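Local atomic coordinates of D-glycerate 3-kinase (Cryptococcus neoformans var. grubii serotype A, PDB entry 6CKG), a protein that probably phosphorylates D-glycerate at its 3-hydroxyl with ATP, using a P-loop kinase fold. Residues 17-29 with 63-77. Sequence-based numbering, arbitrary orientation.
Sequences GGAMVQQTAGFVL and LTGLLPDYLEKHYGL
Val-21 and Leu-29 of helix 19-38 each set a methyl on a tyrosine ring of segment 63-77, giving two CH-pi contacts. Val-21 CG1 lies 3.9 Å from the Tyr-70 ring centroid, offset toward the rim, while His-74 CD2 covers the opposite face. With its CG anti to the backbone N (chi1 -170°), Tyr-70 leans across to Val-21, and its OH comes 3.5 Å from Gln-22 CG. Leu-29 CD1 sits over the centre of the Tyr-75 ring, and Tyr-70 CE1 meets that ring at its edge, in plane. Aliphatic packing fills the rest: Ala-25 CB touches Leu-71 CD2 at 3.7 Å, and Thr-24 CG2 meets Leu-67 CD2 at 3.6 Å. No hydrogen bond joins the two segments; Thr-24 OG1 bonds back to Met-20 O (2.7 Å), from the face opposite Thr-24 N. The Thr-24 and Leu-63 side chains reach toward each other tip to tip. The axes of residues 19-29 and 63-75 come within 9.7 Å and cross at -56°. Helix 63-75, following a P-loop-type sequence, makes the beta-alpha-beta crossover between parallel strands 48-53 and 79-83; Leu-71 touches the latter, at one sheet edge. Helix 19-38 packs beside it, Met-20 and Thr-24 touching strands 247-253 and 313-318.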
ATOM      1  N   GLY A  17     -13.948 -12.876  -8.528  1.00 72.07           N
ATOM      2  CA  GLY A  17     -15.201 -13.566  -8.267  1.00 78.84           C
ATOM      3  C   GLY A  17     -15.092 -14.658  -7.211  1.00 83.07           C
ATOM      4  O   GLY A  17     -16.083 -15.317  -6.883  1.00 87.93           O
ATOM      5  N   GLY A  18     -13.886 -14.839  -6.673  1.00 78.72           N
ATOM      6  CA  GLY A  18     -13.610 -15.898  -5.724  1.00 69.88           C
ATOM      7  C   GLY A  18     -13.967 -15.522  -4.298  1.00 56.77           C
ATOM      8  O   GLY A  18     -14.593 -14.496  -4.023  1.00 48.85           O
ATOM      9  N   ALA A  19     -13.541 -16.382  -3.368  1.00 49.32           N
ATOM     10  CA  ALA A  19     -13.917 -16.216  -1.967  1.00 44.43           C
ATOM     11  C   ALA A  19     -13.411 -14.890  -1.404  1.00 45.84           C
ATOM     12  O   ALA A  19     -14.145 -14.187  -0.700  1.00 44.51           O
ATOM     13  CB  ALA A  19     -13.395 -17.387  -1.137  1.00 48.03           C
ATOM     14  N   MET A  20     -12.152 -14.530  -1.692  1.00 40.69           N
ATOM     15  CA  MET A  20     -11.619 -13.286  -1.142  1.00 37.24           C
ATOM     16  C   MET A  20     -12.378 -12.074  -1.674  1.00 40.83           C
ATOM     17  O   MET A  20     -12.716 -11.163  -0.910  1.00 35.57           O
ATOM     18  CB  MET A  20     -10.124 -13.147  -1.432  1.00 32.72           C
ATOM     19  CG  MET A  20      -9.512 -11.924  -0.742  1.00 33.45           C
ATOM     20  SD  MET A  20      -7.725 -11.651  -0.937  1.00 37.50           S
ATOM     21  CE  MET A  20      -7.060 -13.099  -0.106  1.00 41.22           C
ATOM     22  N   VAL A  21     -12.662 -12.048  -2.981  1.00 41.05           N
ATOM     23  CA  VAL A  21     -13.405 -10.929  -3.558  1.00 42.68           C
ATOM     24  C   VAL A  21     -14.795 -10.843  -2.933  1.00 37.28           C
ATOM     25  O   VAL A  21     -15.218  -9.778  -2.470  1.00 37.28           O
ATOM     26  CB  VAL A  21     -13.476 -11.058  -5.090  1.00 43.36           C
ATOM     27  CG1 VAL A  21     -14.619 -10.205  -5.660  1.00 42.66           C
ATOM     28  CG2 VAL A  21     -12.160 -10.663  -5.713  1.00 43.32           C
ATOM     29  N   GLN A  22     -15.511 -11.972  -2.881  1.00 36.43           N
ATOM     30  CA  GLN A  22     -16.859 -11.980  -2.307  1.00 40.88           C
ATOM     31  C   GLN A  22     -16.847 -11.576  -0.840  1.00 42.01           C
ATOM     32  O   GLN A  22     -17.716 -10.821  -0.383  1.00 36.07           O
ATOM     33  CB  GLN A  22     -17.494 -13.365  -2.441  1.00 47.29           C
ATOM     34  CG  GLN A  22     -17.680 -13.839  -3.862  1.00 61.61           C
ATOM     35  CD  GLN A  22     -18.481 -15.123  -3.932  1.00 72.24           C
ATOM     36  OE1 GLN A  22     -18.957 -15.627  -2.910  1.00 71.18           O
ATOM     37  NE2 GLN A  22     -18.638 -15.659  -5.139  1.00 76.71           N
ATOM     38  N   GLN A  23     -15.894 -12.101  -0.075  1.00 35.45           N
ATOM     39  CA  GLN A  23     -15.840 -11.767   1.339  1.00 31.77           C
ATOM     40  C   GLN A  23     -15.475 -10.305   1.538  1.00 27.89           C
ATOM     41  O   GLN A  23     -16.027  -9.641   2.424  1.00 34.42           O
ATOM     42  CB  GLN A  23     -14.848 -12.683   2.058  1.00 36.10           C
ATOM     43  CG  GLN A  23     -15.372 -14.100   2.236  1.00 45.71           C
ATOM     44  CD  GLN A  23     -14.386 -14.980   2.965  1.00 48.22           C
ATOM     45  OE1 GLN A  23     -13.941 -14.648   4.061  1.00 44.23           O
ATOM     46  NE2 GLN A  23     -14.019 -16.096   2.348  1.00 52.42           N
ATOM     47  N   THR A  24     -14.555  -9.780   0.726  1.00 31.80           N
ATOM     48  CA  THR A  24     -14.204  -8.367   0.837  1.00 31.68           C
ATOM     49  C   THR A  24     -15.381  -7.477   0.456  1.00 30.60           C
ATOM     50  O   THR A  24     -15.609  -6.435   1.084  1.00 29.08           O
ATOM     51  CB  THR A  24     -12.990  -8.043  -0.029  1.00 32.06           C
ATOM     52  OG1 THR A  24     -11.888  -8.877   0.357  1.00 31.90           O
ATOM     53  CG2 THR A  24     -12.596  -6.595   0.157  1.00 30.10           C
ATOM     54  N   ALA A  25     -16.157  -7.894  -0.550  1.00 30.69           N
ATOM     55  CA  ALA A  25     -17.356  -7.154  -0.929  1.00 28.12           C
ATOM     56  C   ALA A  25     -18.354  -7.096   0.219  1.00 30.99           C
ATOM     57  O   ALA A  25     -18.929  -6.038   0.499  1.00 32.72           O
ATOM     58  CB  ALA A  25     -18.001  -7.794  -2.159  1.00 30.16           C
ATOM     59  N   GLY A  26     -18.602  -8.237   0.877  1.00 29.97           N
ATOM     60  CA  GLY A  26     -19.508  -8.227   2.017  1.00 31.24           C
ATOM     61  C   GLY A  26     -19.071  -7.238   3.082  1.00 29.40           C
ATOM     62  O   GLY A  26     -19.889  -6.484   3.622  1.00 28.57           O
ATOM     63  N   PHE A  27     -17.770  -7.210   3.367  1.00 27.94           N
ATOM     64  CA  PHE A  27     -17.186  -6.290   4.351  1.00 27.07           C
ATOM     65  C   PHE A  27     -17.301  -4.830   3.905  1.00 28.73           C
ATOM     66  O   PHE A  27     -17.670  -3.953   4.699  1.00 27.80           O
ATOM     67  CB  PHE A  27     -15.725  -6.678   4.571  1.00 25.30           C
ATOM     68  CG  PHE A  27     -14.943  -5.727   5.463  1.00 26.83           C
ATOM     69  CD1 PHE A  27     -15.061  -5.800   6.846  1.00 36.45           C
ATOM     70  CD2 PHE A  27     -14.073  -4.795   4.918  1.00 35.58           C
ATOM     71  CE1 PHE A  27     -14.334  -4.946   7.672  1.00 34.26           C
ATOM     72  CE2 PHE A  27     -13.334  -3.933   5.747  1.00 31.85           C
ATOM     73  CZ  PHE A  27     -13.474  -4.013   7.119  1.00 31.09           C
ATOM     74  N   VAL A  28     -16.974  -4.539   2.641  1.00 31.86           N
ATOM     75  CA  VAL A  28     -17.147  -3.176   2.128  1.00 24.64           C
ATOM     76  C   VAL A  28     -18.607  -2.737   2.225  1.00 23.99           C
ATOM     77  O   VAL A  28     -18.907  -1.610   2.639  1.00 29.42           O
ATOM     78  CB  VAL A  28     -16.611  -3.066   0.690  1.00 24.97           C
ATOM     79  CG1 VAL A  28     -17.035  -1.765   0.073  1.00 29.72           C
ATOM     80  CG2 VAL A  28     -15.062  -3.169   0.703  1.00 24.22           C
ATOM     81  N   LEU A  29     -19.541  -3.609   1.836  1.00 24.06           N
ATOM     82  CA  LEU A  29     -20.954  -3.234   1.871  1.00 31.25           C
ATOM     83  C   LEU A  29     -21.425  -2.965   3.299  1.00 36.60           C
ATOM     84  O   LEU A  29     -22.191  -2.022   3.543  1.00 31.93           O
ATOM     85  CB  LEU A  29     -21.811  -4.330   1.229  1.00 32.96           C
ATOM     86  CG  LEU A  29     -21.683  -4.464  -0.284  1.00 33.90           C
ATOM     87  CD1 LEU A  29     -22.181  -5.824  -0.749  1.00 37.94           C
ATOM     88  CD2 LEU A  29     -22.464  -3.352  -0.942  1.00 37.48           C
ATOM     89  N   LEU A  63      -6.969  -9.004  -5.670  1.00 40.43           N
ATOM     90  CA  LEU A  63      -8.151  -8.456  -5.012  1.00 34.87           C
ATOM     91  C   LEU A  63      -8.522  -7.086  -5.565  1.00 38.01           C
ATOM     92  O   LEU A  63      -9.623  -6.895  -6.099  1.00 38.91           O
ATOM     93  CB  LEU A  63      -7.913  -8.386  -3.508  1.00 31.13           C
ATOM     94  CG  LEU A  63      -8.978  -7.665  -2.708  1.00 37.08           C
ATOM     95  CD1 LEU A  63     -10.321  -8.396  -2.859  1.00 37.92           C
ATOM     96  CD2 LEU A  63      -8.533  -7.585  -1.244  1.00 30.20           C
ATOM     97  N   THR A  64      -7.602  -6.123  -5.475  1.00 34.28           N
ATOM     98  CA  THR A  64      -7.924  -4.757  -5.883  1.00 37.62           C
ATOM     99  C   THR A  64      -8.061  -4.606  -7.396  1.00 40.93           C
ATOM    100  O   THR A  64      -8.563  -3.573  -7.858  1.00 40.03           O
ATOM    101  CB  THR A  64      -6.868  -3.786  -5.341  1.00 45.87           C
ATOM    102  OG1 THR A  64      -5.583  -4.117  -5.874  1.00 49.25           O
ATOM    103  CG2 THR A  64      -6.796  -3.871  -3.819  1.00 35.38           C
ATOM    104  N   GLY A  65      -7.653  -5.609  -8.175  1.00 44.53           N
ATOM    105  CA  GLY A  65      -7.928  -5.587  -9.599  1.00 40.68           C
ATOM    106  C   GLY A  65      -9.333  -6.023  -9.953  1.00 43.66           C
ATOM    107  O   GLY A  65      -9.897  -5.540 -10.934  1.00 41.69           O
ATOM    108  N   LEU A  66      -9.916  -6.933  -9.166  1.00 43.64           N
ATOM    109  CA  LEU A  66     -11.244  -7.482  -9.406  1.00 48.90           C
ATOM    110  C   LEU A  66     -12.335  -6.805  -8.595  1.00 43.11           C
ATOM    111  O   LEU A  66     -13.463  -6.685  -9.075  1.00 38.27           O
ATOM    112  CB  LEU A  66     -11.264  -8.978  -9.071  1.00 48.97           C
ATOM    113  CG  LEU A  66     -10.302  -9.859  -9.863  1.00 50.21           C
ATOM    114  CD1 LEU A  66     -10.197 -11.226  -9.221  1.00 44.38           C
ATOM    115  CD2 LEU A  66     -10.765  -9.963 -11.314  1.00 50.95           C
ATOM    116  N   LEU A  67     -12.021  -6.367  -7.379  1.00 44.74           N
ATOM    117  CA  LEU A  67     -13.054  -5.871  -6.477  1.00 42.53           C
ATOM    118  C   LEU A  67     -13.825  -4.671  -7.014  1.00 36.45           C
ATOM    119  O   LEU A  67     -15.057  -4.652  -6.841  1.00 36.53           O
ATOM    120  CB  LEU A  67     -12.432  -5.540  -5.115  1.00 33.59           C
ATOM    121  CG  LEU A  67     -13.345  -4.956  -4.031  1.00 35.96           C
ATOM    122  CD1 LEU A  67     -14.435  -5.953  -3.642  1.00 37.41           C
ATOM    123  CD2 LEU A  67     -12.524  -4.559  -2.806  1.00 32.60           C
ATOM    124  N   PRO A  68     -13.201  -3.648  -7.621  1.00 36.10           N
ATOM    125  CA  PRO A  68     -14.008  -2.527  -8.149  1.00 41.06           C
ATOM    126  C   PRO A  68     -15.075  -2.948  -9.144  1.00 39.45           C
ATOM    127  O   PRO A  68     -16.238  -2.540  -9.003  1.00 41.86           O
ATOM    128  CB  PRO A  68     -12.958  -1.614  -8.801  1.00 41.25           C
ATOM    129  CG  PRO A  68     -11.689  -1.925  -8.077  1.00 39.45           C
ATOM    130  CD  PRO A  68     -11.754  -3.391  -7.770  1.00 32.88           C
ATOM    131  N   ASP A  69     -14.722  -3.743 -10.157  1.00 38.85           N
ATOM    132  CA  ASP A  69     -15.721  -4.113 -11.164  1.00 40.37           C
ATOM    133  C   ASP A  69     -16.798  -5.012 -10.572  1.00 34.11           C
ATOM    134  O   ASP A  69     -17.935  -5.023 -11.052  1.00 37.96           O
ATOM    135  CB  ASP A  69     -15.057  -4.807 -12.349  1.00 52.58           C
ATOM    136  CG  ASP A  69     -14.186  -3.871 -13.160  1.00 67.10           C
ATOM    137  OD1 ASP A  69     -14.493  -2.661 -13.224  1.00 71.15           O
ATOM    138  OD2 ASP A  69     -13.191  -4.353 -13.738  1.00 78.36           O
ATOM    139  N   TYR A  70     -16.455  -5.767  -9.533  1.00 35.45           N
ATOM    140  CA  TYR A  70     -17.434  -6.608  -8.855  1.00 37.06           C
ATOM    141  C   TYR A  70     -18.459  -5.754  -8.112  1.00 38.73           C
ATOM    142  O   TYR A  70     -19.671  -5.985  -8.219  1.00 37.00           O
ATOM    143  CB  TYR A  70     -16.695  -7.548  -7.897  1.00 37.97           C
ATOM    144  CG  TYR A  70     -17.525  -8.641  -7.296  1.00 33.27           C
ATOM    145  CD1 TYR A  70     -18.181  -8.454  -6.085  1.00 34.88           C
ATOM    146  CD2 TYR A  70     -17.632  -9.877  -7.918  1.00 33.98           C
ATOM    147  CE1 TYR A  70     -18.930  -9.464  -5.515  1.00 37.55           C
ATOM    148  CE2 TYR A  70     -18.395 -10.893  -7.356  1.00 43.43           C
ATOM    149  CZ  TYR A  70     -19.040 -10.676  -6.160  1.00 41.05           C
ATOM    150  OH  TYR A  70     -19.793 -11.678  -5.601  1.00 48.48           O
ATOM    151  N   LEU A  71     -17.986  -4.749  -7.359  1.00 30.26           N
ATOM    152  CA  LEU A  71     -18.899  -3.883  -6.614  1.00 30.64           C
ATOM    153  C   LEU A  71     -19.756  -3.033  -7.547  1.00 33.20           C
ATOM    154  O   LEU A  71     -20.949  -2.819  -7.281  1.00 34.73           O
ATOM    155  CB  LEU A  71     -18.106  -2.997  -5.649  1.00 29.54           C
ATOM    156  CG  LEU A  71     -17.485  -3.769  -4.473  1.00 35.17           C
ATOM    157  CD1 LEU A  71     -16.577  -2.895  -3.597  1.00 32.83           C
ATOM    158  CD2 LEU A  71     -18.580  -4.418  -3.640  1.00 32.18           C
ATOM    159  N   GLU A  72     -19.171  -2.539  -8.647  1.00 30.46           N
ATOM    160  CA  GLU A  72     -19.929  -1.717  -9.583  1.00 33.80           C
ATOM    161  C   GLU A  72     -20.971  -2.549 -10.310  1.00 37.39           C
ATOM    162  O   GLU A  72     -22.116  -2.112 -10.485  1.00 40.12           O
ATOM    163  CB  GLU A  72     -18.997  -1.032 -10.592  1.00 36.81           C
ATOM    164  CG  GLU A  72     -17.957  -0.075  -9.969  1.00 44.73           C
ATOM    165  CD  GLU A  72     -17.338   0.907 -10.966  1.00 55.99           C
ATOM    166  OE1 GLU A  72     -17.124   0.513 -12.136  1.00 59.11           O
ATOM    167  OE2 GLU A  72     -17.070   2.074 -10.571  1.00 47.03           O
ATOM    168  N   LYS A  73     -20.605  -3.765 -10.712  1.00 37.80           N
ATOM    169  CA  LYS A  73     -21.509  -4.554 -11.535  1.00 39.16           C
ATOM    170  C   LYS A  73     -22.613  -5.194 -10.707  1.00 41.89           C
ATOM    171  O   LYS A  73     -23.782  -5.152 -11.097  1.00 40.34           O
ATOM    172  CB  LYS A  73     -20.738  -5.629 -12.303  1.00 37.25           C
ATOM    173  CG  LYS A  73     -21.633  -6.497 -13.187  1.00 44.19           C
ATOM    174  CD  LYS A  73     -20.931  -7.776 -13.599  1.00 53.96           C
ATOM    175  CE  LYS A  73     -21.897  -8.747 -14.263  1.00 66.55           C
ATOM    176  NZ  LYS A  73     -22.350  -8.259 -15.596  1.00 73.68           N
ATOM    177  N   HIS A  74     -22.267  -5.792  -9.569  1.00 39.55           N
ATOM    178  CA  HIS A  74     -23.232  -6.569  -8.803  1.00 43.62           C
ATOM    179  C   HIS A  74     -23.887  -5.799  -7.663  1.00 36.15           C
ATOM    180  O   HIS A  74     -24.934  -6.229  -7.178  1.00 41.49           O
ATOM    181  CB  HIS A  74     -22.565  -7.831  -8.244  1.00 39.95           C
ATOM    182  CG  HIS A  74     -22.114  -8.784  -9.303  1.00 40.87           C
ATOM    183  ND1 HIS A  74     -22.993  -9.414 -10.159  1.00 46.24           N
ATOM    184  CD2 HIS A  74     -20.878  -9.211  -9.649  1.00 45.35           C
ATOM    185  CE1 HIS A  74     -22.316 -10.187 -10.988  1.00 50.14           C
ATOM    186  NE2 HIS A  74     -21.030 -10.079 -10.702  1.00 45.43           N
ATOM    187  N   TYR A  75     -23.311  -4.678  -7.226  1.00 38.69           N
ATOM    188  CA  TYR A  75     -23.874  -3.928  -6.111  1.00 40.78           C
ATOM    189  C   TYR A  75     -24.102  -2.459  -6.440  1.00 39.22           C
ATOM    190  O   TYR A  75     -24.355  -1.667  -5.525  1.00 34.97           O
ATOM    191  CB  TYR A  75     -22.980  -4.092  -4.871  1.00 42.51           C
ATOM    192  CG  TYR A  75     -23.007  -5.536  -4.466  1.00 41.08           C
ATOM    193  CD1 TYR A  75     -24.133  -6.077  -3.844  1.00 33.00           C
ATOM    194  CD2 TYR A  75     -21.962  -6.388  -4.803  1.00 45.93           C
ATOM    195  CE1 TYR A  75     -24.185  -7.410  -3.526  1.00 36.31           C
ATOM    196  CE2 TYR A  75     -22.006  -7.726  -4.481  1.00 46.07           C
ATOM    197  CZ  TYR A  75     -23.118  -8.229  -3.842  1.00 43.06           C
ATOM    198  OH  TYR A  75     -23.171  -9.559  -3.536  1.00 44.36           O
ATOM    199  N   GLY A  76     -24.028  -2.083  -7.720  1.00 39.92           N
ATOM    200  CA  GLY A  76     -24.384  -0.748  -8.166  1.00 35.83           C
ATOM    201  C   GLY A  76     -23.564   0.373  -7.564  1.00 30.79           C
ATOM    202  O   GLY A  76     -23.998   1.526  -7.583  1.00 35.43           O
ATOM    203  N   LEU A  77     -22.388   0.079  -7.038  1.00 32.70           N
ATOM    204  CA  LEU A  77     -21.568   1.117  -6.428  1.00 31.61           C
ATOM    205  C   LEU A  77     -20.720   1.843  -7.469  1.00 34.87           C
ATOM    206  O   LEU A  77     -20.412   1.318  -8.543  1.00 34.16           O
ATOM    207  CB  LEU A  77     -20.653   0.528  -5.355  1.00 26.64           C
ATOM    208  CG  LEU A  77     -21.372  -0.201  -4.212  1.00 29.22           C
ATOM    209  CD1 LEU A  77     -20.357  -0.612  -3.182  1.00 26.80           C
ATOM    210  CD2 LEU A  77     -22.497   0.663  -3.609  1.00 28.35           C
TER